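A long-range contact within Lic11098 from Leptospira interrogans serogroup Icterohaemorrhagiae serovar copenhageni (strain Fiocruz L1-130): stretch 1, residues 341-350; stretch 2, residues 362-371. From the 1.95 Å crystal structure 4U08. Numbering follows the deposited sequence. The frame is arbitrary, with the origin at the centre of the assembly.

Stretch 1 341-350: LQKLQTLNLK
Stretch 2, residues 362-371: KQLKNLKKLY

The two stretches run side by side in the same direction and repeat each other's shape. Each makes a type I turn, Leu-341 to Leu-344 and Leu-364 to Leu-367, then a short strand, 346-348 and 369-371. The strands are parallel, 2° apart in direction and 4.9 Å apart at closest approach. Thr-346 pairs with Lys-369, Leu-347 with Leu-370, and Asn-348 with Tyr-371. Together the stretches bury 865 Å².

Backbone hydrogen bonds set this register. Gln-345 O accepts from Lys-368 N (2.8 Å) and Lys-369 N (3.1 Å). Leu-347 N donates to Lys-369 O (3.0 Å), and Leu-347 O accepts from Tyr-371 N (3.0 Å). Leu-349 N donates to Tyr-371 O (2.9 Å).

The leucines are buried, and their rotamers repeat with the backbone. Leu-341 and Leu-364 are m,t; Leu-344, Leu-347, Leu-367 and Leu-370 are t,p. In these conformations the branched ends pack against one another across the two stretches, those of Leu-347 and Leu-370 on one face of the sheet: Leu-344 CG lies 3.9 Å from Leu-367 CD1, and Leu-347 CG 3.8 Å from Leu-370 CD1. Leu-349 is m,t, with CD1 4.0 Å from Leu-370 CD1. Leucine suits these buried positions because its branched apolar end fills space against other leucines.

Thr-346, Asn-348, Lys-369 and Tyr-371 point to the face opposite Leu-347 and Leu-370, and all four are partly exposed; the end of Lys-369 leads away from the other stretch. Tyr-371 (chi1 m, chi2 -87°) meets Thr-346 at its ring edge, Tyr-371 CE2 to Thr-346 CG2 3.8 Å. Asn-348 is t, with chi2 -14°; its OD1 accepts from Lys-350 N (3.0 Å), bracing the chain beyond the strand.

At the turns, Gln-342 folds back through chi1 and chi2 both m, with chi3 -65°. Its NE2 thus reaches Gln-363 O at 2.8 Å in a hydrogen bond. Water 1 lies 2.9 Å from Leu-344 O and 3.3 Å from Leu-341 O, and accepts a weak bond from Asn-366 N (3.3 Å), linking the two turns.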

ATOM      1  N   LEU A 341       2.851 -29.156  12.502  1.00 29.99           N
ATOM      2  CA  LEU A 341       3.217 -27.731  12.423  1.00 29.98           C
ATOM      3  C   LEU A 341       4.347 -27.401  13.404  1.00 31.68           C
ATOM      4  O   LEU A 341       4.140 -26.694  14.375  1.00 31.37           O
ATOM      5  CB  LEU A 341       1.978 -26.833  12.622  1.00 29.83           C
ATOM      6  CG  LEU A 341       0.818 -27.054  11.638  1.00 33.29           C
ATOM      7  CD1 LEU A 341      -0.360 -26.187  12.006  1.00 34.86           C
ATOM      8  CD2 LEU A 341       1.248 -26.824  10.212  1.00 32.05           C
ATOM      9  N   GLN A 342       5.551 -27.927  13.144  1.00 30.42           N
ATOM     10  CA  GLN A 342       6.711 -27.806  14.054  1.00 30.22           C
ATOM     11  C   GLN A 342       7.222 -26.380  14.304  1.00 36.30           C
ATOM     12  O   GLN A 342       7.862 -26.146  15.322  1.00 37.66           O
ATOM     13  CB  GLN A 342       7.866 -28.723  13.599  1.00 31.89           C
ATOM     14  CG  GLN A 342       7.568 -30.220  13.841  1.00 46.64           C
ATOM     15  CD  GLN A 342       7.182 -30.507  15.282  1.00 68.65           C
ATOM     16  OE1 GLN A 342       7.983 -30.339  16.213  1.00 65.97           O
ATOM     17  NE2 GLN A 342       5.921 -30.874  15.505  1.00 52.25           N
ATOM     18  N   LYS A 343       6.920 -25.429  13.413  1.00 32.72           N
ATOM     19  CA  LYS A 343       7.343 -24.042  13.578  1.00 30.94           C
ATOM     20  C   LYS A 343       6.273 -23.158  14.205  1.00 32.23           C
ATOM     21  O   LYS A 343       6.516 -21.978  14.435  1.00 27.19           O
ATOM     22  CB  LYS A 343       7.855 -23.473  12.245  1.00 33.08           C
ATOM     23  CG  LYS A 343       9.197 -24.104  11.834  1.00 35.32           C
ATOM     24  CD  LYS A 343       9.806 -23.406  10.615  1.00 42.16           C
ATOM     25  CE  LYS A 343      11.002 -24.157  10.081  1.00 53.72           C
ATOM     26  NZ  LYS A 343      11.673 -23.421   8.972  1.00 68.51           N
ATOM     27  N   LEU A 344       5.079 -23.736  14.540  1.00 28.79           N
ATOM     28  CA  LEU A 344       3.987 -22.951  15.076  1.00 27.74           C
ATOM     29  C   LEU A 344       4.299 -22.377  16.445  1.00 31.58           C
ATOM     30  O   LEU A 344       4.690 -23.125  17.348  1.00 31.08           O
ATOM     31  CB  LEU A 344       2.670 -23.779  15.071  1.00 28.24           C
ATOM     32  CG  LEU A 344       1.367 -23.006  15.181  1.00 29.62           C
ATOM     33  CD1 LEU A 344       1.100 -22.216  13.887  1.00 29.89           C
ATOM     34  CD2 LEU A 344       0.205 -23.963  15.417  1.00 27.18           C
ATOM     35  N   GLN A 345       4.127 -21.065  16.602  1.00 26.03           N
ATOM     36  CA  GLN A 345       4.394 -20.373  17.875  1.00 27.40           C
ATOM     37  C   GLN A 345       3.148 -19.840  18.543  1.00 30.17           C
ATOM     38  O   GLN A 345       3.099 -19.716  19.769  1.00 30.01           O
ATOM     39  CB  GLN A 345       5.419 -19.235  17.661  1.00 28.64           C
ATOM     40  CG  GLN A 345       6.809 -19.773  17.308  1.00 35.77           C
ATOM     41  CD  GLN A 345       7.853 -18.699  17.137  1.00 57.52           C
ATOM     42  OE1 GLN A 345       8.636 -18.732  16.197  1.00 59.85           O
ATOM     43  NE2 GLN A 345       7.918 -17.749  18.054  1.00 52.91           N
ATOM     44  N   THR A 346       2.159 -19.461  17.744  1.00 26.37           N
ATOM     45  CA  THR A 346       0.907 -18.913  18.246  1.00 26.37           C
ATOM     46  C   THR A 346      -0.270 -19.628  17.578  1.00 28.77           C
ATOM     47  O   THR A 346      -0.321 -19.714  16.354  1.00 26.33           O
ATOM     48  CB  THR A 346       0.828 -17.386  18.033  1.00 39.01           C
ATOM     49  OG1 THR A 346       2.020 -16.796  18.534  1.00 47.36           O
ATOM     50  CG2 THR A 346      -0.347 -16.760  18.775  1.00 40.19           C
ATOM     51  N   LEU A 347      -1.226 -20.094  18.397  1.00 25.51           N
ATOM     52  CA  LEU A 347      -2.431 -20.775  17.888  1.00 25.02           C
ATOM     53  C   LEU A 347      -3.627 -20.227  18.635  1.00 26.03           C
ATOM     54  O   LEU A 347      -3.729 -20.363  19.857  1.00 26.23           O
ATOM     55  CB  LEU A 347      -2.310 -22.301  18.025  1.00 24.50           C
ATOM     56  CG  LEU A 347      -3.542 -23.150  17.573  1.00 26.81           C
ATOM     57  CD1 LEU A 347      -3.957 -22.826  16.119  1.00 23.33           C
ATOM     58  CD2 LEU A 347      -3.247 -24.650  17.697  1.00 30.26           C
ATOM     59  N   ASN A 348      -4.479 -19.522  17.917  1.00 21.61           N
ATOM     60  CA  ASN A 348      -5.637 -18.884  18.536  1.00 22.55           C
ATOM     61  C   ASN A 348      -6.895 -19.669  18.149  1.00 26.39           C
ATOM     62  O   ASN A 348      -7.316 -19.654  17.005  1.00 24.16           O
ATOM     63  CB  ASN A 348      -5.756 -17.412  18.141  1.00 21.32           C
ATOM     64  CG  ASN A 348      -6.882 -16.661  18.816  1.00 38.67           C
ATOM     65  OD1 ASN A 348      -7.788 -17.247  19.412  1.00 31.38           O
ATOM     66  ND2 ASN A 348      -6.890 -15.332  18.702  1.00 29.04           N
ATOM     67  N   LEU A 349      -7.489 -20.319  19.139  1.00 24.84           N
ATOM     68  CA  LEU A 349      -8.696 -21.128  18.957  1.00 24.41           C
ATOM     69  C   LEU A 349      -9.862 -20.596  19.752  1.00 27.16           C
ATOM     70  O   LEU A 349     -10.870 -21.302  19.948  1.00 27.84           O
ATOM     71  CB  LEU A 349      -8.376 -22.584  19.351  1.00 25.09           C
ATOM     72  CG  LEU A 349      -7.302 -23.281  18.524  1.00 29.97           C
ATOM     73  CD1 LEU A 349      -6.907 -24.602  19.166  1.00 29.50           C
ATOM     74  CD2 LEU A 349      -7.743 -23.488  17.100  1.00 33.15           C
ATOM     75  N   LYS A 350      -9.775 -19.330  20.185  1.00 22.54           N
ATOM     76  CA  LYS A 350     -10.850 -18.730  20.961  1.00 22.81           C
ATOM     77  C   LYS A 350     -12.194 -18.766  20.240  1.00 25.67           C
ATOM     78  O   LYS A 350     -12.239 -18.609  19.027  1.00 24.59           O
ATOM     79  CB  LYS A 350     -10.539 -17.267  21.300  1.00 26.05           C
ATOM     80  CG  LYS A 350      -9.502 -17.097  22.376  1.00 42.56           C
ATOM     81  CD  LYS A 350      -9.649 -15.728  23.027  1.00 48.35           C
ATOM     82  CE  LYS A 350      -8.763 -14.685  22.413  1.00 47.28           C
ATOM     83  NZ  LYS A 350      -8.938 -13.354  23.072  1.00 53.34           N
ATOM     84  N   LYS A 362       0.668 -32.320  21.620  1.00 36.72           N
ATOM     85  CA  LYS A 362       1.870 -32.449  22.449  1.00 36.85           C
ATOM     86  C   LYS A 362       3.155 -32.380  21.615  1.00 39.78           C
ATOM     87  O   LYS A 362       4.207 -32.094  22.158  1.00 39.41           O
ATOM     88  CB  LYS A 362       1.823 -33.730  23.299  1.00 40.41           C
ATOM     89  CG  LYS A 362       2.113 -35.030  22.551  1.00 52.86           C
ATOM     90  CD  LYS A 362       2.076 -36.202  23.535  1.00 62.40           C
ATOM     91  CE  LYS A 362       2.071 -37.553  22.861  1.00 68.14           C
ATOM     92  NZ  LYS A 362       1.379 -38.575  23.698  1.00 78.70           N
ATOM     93  N   GLN A 363       3.061 -32.609  20.293  1.00 36.42           N
ATOM     94  CA  GLN A 363       4.187 -32.541  19.355  1.00 34.70           C
ATOM     95  C   GLN A 363       4.555 -31.084  18.987  1.00 37.87           C
ATOM     96  O   GLN A 363       5.562 -30.865  18.313  1.00 38.48           O
ATOM     97  CB  GLN A 363       3.859 -33.334  18.078  1.00 35.67           C
ATOM     98  CG  GLN A 363       3.505 -34.808  18.302  1.00 48.35           C
ATOM     99  CD  GLN A 363       2.881 -35.488  17.089  1.00 77.26           C
ATOM    100  OE1 GLN A 363       2.724 -34.910  15.998  1.00 69.42           O
ATOM    101  NE2 GLN A 363       2.498 -36.749  17.252  1.00 73.19           N
ATOM    102  N   LEU A 364       3.742 -30.095  19.418  1.00 33.34           N
ATOM    103  CA  LEU A 364       3.957 -28.667  19.122  1.00 33.22           C
ATOM    104  C   LEU A 364       4.929 -28.051  20.138  1.00 38.05           C
ATOM    105  O   LEU A 364       4.559 -27.182  20.929  1.00 35.12           O
ATOM    106  CB  LEU A 364       2.595 -27.906  19.052  1.00 32.60           C
ATOM    107  CG  LEU A 364       1.625 -28.332  17.942  1.00 34.77           C
ATOM    108  CD1 LEU A 364       0.417 -27.403  17.893  1.00 34.83           C
ATOM    109  CD2 LEU A 364       2.304 -28.343  16.580  1.00 37.48           C
ATOM    110  N   LYS A 365       6.192 -28.547  20.115  1.00 39.46           N
ATOM    111  CA  LYS A 365       7.278 -28.192  21.049  1.00 39.94           C
ATOM    112  C   LYS A 365       7.659 -26.706  21.021  1.00 41.57           C
ATOM    113  O   LYS A 365       8.082 -26.149  22.040  1.00 42.67           O
ATOM    114  CB  LYS A 365       8.510 -29.093  20.813  1.00 44.10           C
ATOM    115  CG  LYS A 365       8.238 -30.598  20.963  1.00 67.23           C
ATOM    116  CD  LYS A 365       8.429 -31.115  22.402  1.00 84.21           C
ATOM    117  CE  LYS A 365       8.276 -32.613  22.490  1.00100.48           C
ATOM    118  NZ  LYS A 365       8.621 -33.116  23.842  1.00113.70           N
ATOM    119  N   ASN A 366       7.448 -26.051  19.882  1.00 35.08           N
ATOM    120  CA  ASN A 366       7.746 -24.628  19.736  1.00 34.17           C
ATOM    121  C   ASN A 366       6.569 -23.689  20.071  1.00 33.36           C
ATOM    122  O   ASN A 366       6.740 -22.465  20.086  1.00 30.62           O
ATOM    123  CB  ASN A 366       8.299 -24.356  18.331  1.00 34.56           C
ATOM    124  CG  ASN A 366       9.635 -24.998  18.080  1.00 48.98           C
ATOM    125  OD1 ASN A 366       9.939 -25.454  16.967  1.00 46.90           O
ATOM    126  ND2 ASN A 366      10.420 -25.136  19.133  1.00 41.57           N
ATOM    127  N   LEU A 367       5.381 -24.248  20.376  1.00 28.35           N
ATOM    128  CA  LEU A 367       4.219 -23.417  20.687  1.00 27.21           C
ATOM    129  C   LEU A 367       4.450 -22.601  21.948  1.00 32.62           C
ATOM    130  O   LEU A 367       4.897 -23.133  22.960  1.00 32.68           O
ATOM    131  CB  LEU A 367       2.938 -24.279  20.781  1.00 26.94           C
ATOM    132  CG  LEU A 367       1.608 -23.572  20.535  1.00 29.25           C
ATOM    133  CD1 LEU A 367       1.487 -23.096  19.029  1.00 27.80           C
ATOM    134  CD2 LEU A 367       0.446 -24.524  20.855  1.00 27.09           C
ATOM    135  N   LYS A 368       4.239 -21.285  21.855  1.00 29.07           N
ATOM    136  CA  LYS A 368       4.467 -20.341  22.946  1.00 28.67           C
ATOM    137  C   LYS A 368       3.165 -19.866  23.538  1.00 31.07           C
ATOM    138  O   LYS A 368       3.062 -19.637  24.741  1.00 29.77           O
ATOM    139  CB  LYS A 368       5.323 -19.139  22.470  1.00 31.54           C
ATOM    140  CG  LYS A 368       6.732 -19.506  21.993  1.00 47.42           C
ATOM    141  CD  LYS A 368       7.391 -18.302  21.285  1.00 61.95           C
ATOM    142  CE  LYS A 368       8.859 -18.069  21.629  1.00 64.07           C
ATOM    143  NZ  LYS A 368       9.787 -18.343  20.492  1.00 48.98           N
ATOM    144  N   LYS A 369       2.158 -19.675  22.682  1.00 29.91           N
ATOM    145  CA  LYS A 369       0.858 -19.192  23.117  1.00 29.20           C
ATOM    146  C   LYS A 369      -0.284 -20.000  22.488  1.00 31.64           C
ATOM    147  O   LYS A 369      -0.336 -20.192  21.267  1.00 27.69           O
ATOM    148  CB  LYS A 369       0.713 -17.695  22.805  1.00 32.27           C
ATOM    149  CG  LYS A 369       1.487 -16.771  23.739  1.00 41.29           C
ATOM    150  CD  LYS A 369       1.574 -15.360  23.164  1.00 51.94           C
ATOM    151  CE  LYS A 369       2.348 -14.408  24.046  1.00 70.08           C
ATOM    152  NZ  LYS A 369       1.516 -13.881  25.161  1.00 87.61           N
ATOM    153  N   LEU A 370      -1.205 -20.456  23.344  1.00 29.20           N
ATOM    154  CA  LEU A 370      -2.384 -21.221  22.936  1.00 27.49           C
ATOM    155  C   LEU A 370      -3.611 -20.599  23.588  1.00 29.51           C
ATOM    156  O   LEU A 370      -3.687 -20.513  24.814  1.00 29.87           O
ATOM    157  CB  LEU A 370      -2.202 -22.712  23.272  1.00 26.77           C
ATOM    158  CG  LEU A 370      -3.358 -23.671  22.914  1.00 29.14           C
ATOM    159  CD1 LEU A 370      -3.679 -23.645  21.387  1.00 26.78           C
ATOM    160  CD2 LEU A 370      -3.015 -25.084  23.332  1.00 31.53           C
ATOM    161  N   TYR A 371      -4.527 -20.063  22.768  1.00 24.44           N
ATOM    162  CA  TYR A 371      -5.710 -19.368  23.259  1.00 25.69           C
ATOM    163  C   TYR A 371      -6.926 -20.298  23.111  1.00 29.13           C
ATOM    164  O   TYR A 371      -7.255 -20.692  21.985  1.00 27.45           O
ATOM    165  CB  TYR A 371      -5.904 -18.085  22.464  1.00 29.08           C
ATOM    166  CG  TYR A 371      -4.736 -17.136  22.567  1.00 32.88           C
ATOM    167  CD1 TYR A 371      -4.654 -16.210  23.601  1.00 36.97           C
ATOM    168  CD2 TYR A 371      -3.749 -17.110  21.588  1.00 33.84           C
ATOM    169  CE1 TYR A 371      -3.624 -15.270  23.650  1.00 39.12           C
ATOM    170  CE2 TYR A 371      -2.704 -16.188  21.636  1.00 34.55           C
ATOM    171  CZ  TYR A 371      -2.640 -15.284  22.679  1.00 42.36           C
ATOM    172  OH  TYR A 371      -1.612 -14.383  22.717  1.00 42.17           O
TER
HETATM  173  O   HOH W   1       5.229 -26.005  17.401  1.00 26.21           O